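Side-chain contacts in putative oxidoreductase (PDB 3C1A), which is probably an NAD(P)-dependent oxidoreductase of the GFO/IDH/MocA family, pairing a Rossmann-fold nucleotide-binding domain with a C-terminal domain built on a mixed beta sheet: residues 49-52 with 53-57; 288-292 with 293-297. One frame throughout, in Å; residues are numbered along the deposited sequence.

Interaction 1: residues 49-52 with 53-57; sequences ALVP and PGCVI
Val-51 lays its CG1 methyl over the sulfur of Cys-55 and the tip of Ile-57, packing from just before a tight turn across to the residues that follow it, in the loop between helix 45-48 and strand 56-58. CG1 is 3.6 Å from Cys-55 SG and only 3.5 Å from Ile-57 CD1, the latter a snug fit for two methyls. The second Val-51 branch, CG2, reaches the same Ile-57 methyl less closely, so CD1 sits against the fork of the valine. Cys-55 presents its sulfur to the valine because SG stands anti to its backbone N (chi1 178°), and its CB faces the ring of Pro-52, with 3.9 Å to Pro-52 CD. The backbone beneath is a type II beta turn from Pro-52 to Cys-55. Pro-53 supplies its second residue and Gly-54, at positive phi (114°), its third, the usual place for glycine in a turn of this type. Cys-55 N closes the turn by donating to Pro-52 O at 3.1 Å. A water donates from its oxygen to Cys-55 O at 2.7 Å and, weakly, to Pro-52 O, bridging the two ends of the turn. Beyond it, Val-56 pairs through its backbone with Val-38 and Leu-40 of strand 35-42, while Val-51 and Cys-55 both touch Leu-40. The turn thus leads the chain into an edge strand of the parallel Rossmann sheet. Two prolines restrict the backbone on entry, one direct backbone hydrogen bond and a water bridge tie the ends, and apolar contacts of Val-51 span the turn; no charged side chain takes part in holding it.

Interaction 2: residues 288-292 with 293-297; sequences AGAVR and QPEPG
Pro-294 sits over the carbonyl oxygen of Ala-290 in the region after helix 279-290, and this oxygen is the centre of the close packing. Gln-293 N donates to Ala-290 O at 3.1 Å, a bent bond (136° at the hydrogen). Pro-294 CA makes a C-H...O contact with the same oxygen, also at 3.1 Å, while its ring carbon CG rests near Val-291 O. The proline nitrogen has no hydrogen to offer, so it cannot prolong the helical bonding. Met-122 touches both Ala-290, which is buried, and Pro-294. The outer side is looser. Glu-295 brings its CG to 4.1 Å from Ala-290 CB, a light apolar touch made by the aliphatic part of the chain; its backbone oxygen accepts from Trp-124 NE1. Gln-293 lies on the exposed side with its chain extended, CG anti to the backbone N (chi1 -174°), and CB is the part that meets Arg-292. Arg-292 also runs out straight from CG to NE, but toward a definite goal: NH2 forms a salt bridge with Glu-71, and NH1 bonds to Ser-9 O. The chemistry therefore divides: backbone polarity shapes the chain locally, whereas the arginine charge ties the loop after helix 279-290 to Glu-71 and to the start of the modelled chain at Ser-9, next to strand 11-17.

Both are surface contacts, about 14 Å apart at their nearest atoms, and they do not touch. Interaction 1 belongs to the Rossmann domain and delivers the chain into edge strand 56-58; interaction 2 follows helix 279-290, far later in the sequence, yet lies against the same domain through strand 11-17. Each has one backbone hydrogen bond across its segments and draws on proline, two in interaction 1, one in interaction 2, but otherwise they differ. None of the touching residues of 49-57 is buried, although its methyls and sulfur mesh well; 288-297 has one buried residue, Ala-290, and sparse apolar touches. Charge matters only in interaction 2, whose arginine reaches across to another part of the fold.

Interaction 1: residues 49-52 with 53-57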
loop_
_atom_site.group_PDB
_atom_site.type_symbol
_atom_site.label_atom_id
_atom_site.label_comp_id
_atom_site.label_asym_id
_atom_site.label_seq_id
_atom_site.Cartn_x
_atom_site.Cartn_y
_atom_site.Cartn_z
ATOM N N ALA A 49 10.630 11.637 19.516
ATOM C CA ALA A 49 9.840 12.202 20.614
ATOM C C ALA A 49 8.650 11.331 21.063
ATOM O O ALA A 49 8.110 11.534 22.157
ATOM C CB ALA A 49 9.348 13.592 20.230
ATOM N N LEU A 50 8.252 10.355 20.253
ATOM C CA LEU A 50 7.039 9.575 20.536
ATOM C C LEU A 50 7.205 8.194 21.238
ATOM O O LEU A 50 6.214 7.586 21.669
ATOM C CB LEU A 50 6.267 9.408 19.216
ATOM C CG LEU A 50 5.875 10.740 18.562
ATOM C CD1 LEU A 50 5.493 10.573 17.084
ATOM C CD2 LEU A 50 4.739 11.366 19.364
ATOM N N VAL A 51 8.433 7.696 21.374
ATOM C CA VAL A 51 8.637 6.328 21.879
ATOM C C VAL A 51 8.051 6.052 23.264
ATOM O O VAL A 51 8.137 6.892 24.163
ATOM C CB VAL A 51 10.127 5.956 21.951
ATOM C CG1 VAL A 51 10.657 5.682 20.569
ATOM C CG2 VAL A 51 10.945 7.053 22.658
ATOM N N PRO A 52 7.494 4.847 23.465
ATOM C CA PRO A 52 7.134 4.489 24.836
ATOM C C PRO A 52 8.382 4.298 25.709
ATOM O O PRO A 52 9.469 4.057 25.187
ATOM C CB PRO A 52 6.420 3.154 24.678
ATOM C CG PRO A 52 6.856 2.626 23.387
ATOM C CD PRO A 52 7.181 3.766 22.519
ATOM N N PRO A 53 8.219 4.404 27.032
ATOM C CA PRO A 53 9.343 4.233 27.941
ATOM C C PRO A 53 9.711 2.764 27.987
ATOM O O PRO A 53 8.859 1.914 28.264
ATOM C CB PRO A 53 8.784 4.700 29.290
ATOM C CG PRO A 53 7.324 4.448 29.193
ATOM C CD PRO A 53 6.958 4.654 27.746
ATOM N N GLY A 54 10.964 2.465 27.690
ATOM C CA GLY A 54 11.391 1.089 27.545
ATOM C C GLY A 54 11.800 0.787 26.119
ATOM O O GLY A 54 12.598 -0.124 25.892
ATOM N N CYS A 55 11.259 1.541 25.161
ATOM C CA CYS A 55 11.706 1.439 23.781
ATOM C C CYS A 55 13.145 1.954 23.654
ATOM O O CYS A 55 13.456 3.088 24.044
ATOM C CB CYS A 55 10.758 2.190 22.834
ATOM S SG CYS A 55 11.238 2.165 21.112
ATOM N N VAL A 56 14.018 1.120 23.092
ATOM C CA VAL A 56 15.420 1.476 22.865
ATOM C C VAL A 56 15.587 2.325 21.603
ATOM O O VAL A 56 15.171 1.927 20.501
ATOM C CB VAL A 56 16.301 0.214 22.658
ATOM C CG1 VAL A 56 17.736 0.607 22.474
ATOM C CG2 VAL A 56 16.140 -0.773 23.790
ATOM N N ILE A 57 16.257 3.468 21.745
ATOM C CA ILE A 57 16.575 4.332 20.600
ATOM C C ILE A 57 17.898 3.946 19.946
ATOM O O ILE A 57 18.954 3.893 20.593
ATOM C CB ILE A 57 16.618 5.821 21.011
ATOM C CG1 ILE A 57 15.300 6.209 21.692
ATOM C CG2 ILE A 57 16.943 6.711 19.788
ATOM C CD1 ILE A 57 14.080 6.066 20.825
HETATM O O HOH W 1 12.535 5.349 25.100
#

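Interaction 2: residues 288-292 with 293-297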
loop_
_atom_site.group_PDB
_atom_site.type_symbol
_atom_site.label_atom_id
_atom_site.label_comp_id
_atom_site.label_asym_id
_atom_site.label_seq_id
_atom_site.Cartn_x
_atom_site.Cartn_y
_atom_site.Cartn_z
ATOM N N ALA A 288 0.900 -7.923 13.373
ATOM C CA ALA A 288 1.436 -8.325 14.691
ATOM C C ALA A 288 0.835 -9.663 15.091
ATOM O O ALA A 288 1.523 -10.534 15.641
ATOM C CB ALA A 288 1.206 -7.256 15.746
ATOM N N GLY A 289 -0.437 -9.856 14.736
ATOM C CA GLY A 289 -1.146 -11.102 15.024
ATOM C C GLY A 289 -0.690 -12.334 14.274
ATOM O O GLY A 289 -0.945 -13.456 14.712
ATOM N N ALA A 290 -0.012 -12.143 13.155
ATOM C CA ALA A 290 0.466 -13.244 12.371
ATOM C C ALA A 290 1.926 -13.606 12.677
ATOM O O ALA A 290 2.428 -14.632 12.214
ATOM C CB ALA A 290 0.236 -12.946 10.927
ATOM N N VAL A 291 2.621 -12.806 13.492
ATOM C CA VAL A 291 4.071 -12.944 13.611
ATOM C C VAL A 291 4.402 -14.352 14.159
ATOM O O VAL A 291 5.267 -15.031 13.627
ATOM C CB VAL A 291 4.701 -11.782 14.487
ATOM C CG1 VAL A 291 6.101 -12.157 14.991
ATOM C CG2 VAL A 291 4.759 -10.456 13.682
ATOM N N ARG A 292 3.704 -14.745 15.210
ATOM C CA ARG A 292 3.949 -16.005 15.898
ATOM C C ARG A 292 3.189 -17.180 15.287
ATOM O O ARG A 292 3.380 -18.318 15.704
ATOM C CB ARG A 292 3.570 -15.883 17.368
ATOM C CG ARG A 292 4.310 -14.789 18.093
ATOM C CD ARG A 292 3.854 -14.661 19.498
ATOM N NE ARG A 292 4.666 -13.670 20.186
ATOM C CZ ARG A 292 4.358 -13.072 21.317
ATOM N NH1 ARG A 292 3.235 -13.347 21.961
ATOM N NH2 ARG A 292 5.202 -12.193 21.825
ATOM N N GLN A 293 2.333 -16.907 14.313
ATOM C CA GLN A 293 1.618 -17.941 13.574
ATOM C C GLN A 293 1.503 -17.472 12.140
ATOM O O GLN A 293 0.446 -16.988 11.713
ATOM C CB GLN A 293 0.248 -18.187 14.183
ATOM C CG GLN A 293 -0.456 -19.366 13.531
ATOM C CD GLN A 293 -1.721 -19.786 14.266
ATOM O OE1 GLN A 293 -2.828 -19.654 13.738
ATOM N NE2 GLN A 293 -1.564 -20.298 15.484
ATOM N N PRO A 294 2.610 -17.571 11.393
ATOM C CA PRO A 294 2.664 -16.884 10.127
ATOM C C PRO A 294 1.656 -17.354 9.097
ATOM O O PRO A 294 1.248 -18.508 9.120
ATOM C CB PRO A 294 4.090 -17.150 9.633
ATOM C CG PRO A 294 4.866 -17.596 10.837
ATOM C CD PRO A 294 3.866 -18.297 11.675
ATOM N N GLU A 295 1.275 -16.421 8.221
ATOM C CA GLU A 295 0.426 -16.668 7.066
ATOM C C GLU A 295 0.711 -15.623 5.977
ATOM O O GLU A 295 1.374 -14.602 6.225
ATOM C CB GLU A 295 -1.038 -16.594 7.449
ATOM C CG GLU A 295 -1.451 -15.279 7.991
ATOM C CD GLU A 295 -2.908 -15.260 8.345
ATOM O OE1 GLU A 295 -3.733 -15.140 7.411
ATOM O OE2 GLU A 295 -3.230 -15.373 9.543
ATOM N N PRO A 296 0.258 -15.893 4.755
ATOM C CA PRO A 296 0.576 -14.937 3.702
ATOM C C PRO A 296 -0.150 -13.611 3.893
ATOM O O PRO A 296 0.441 -12.576 3.613
ATOM C CB PRO A 296 0.155 -15.660 2.408
ATOM C CG PRO A 296 -0.039 -17.090 2.799
ATOM C CD PRO A 296 -0.491 -17.049 4.236
ATOM N N GLY A 297 -1.383 -13.648 4.416
ATOM C CA GLY A 297 -2.189 -12.448 4.663
ATOM C C GLY A 297 -2.665 -11.752 3.396
ATOM O O GLY A 297 -2.378 -12.232 2.283
#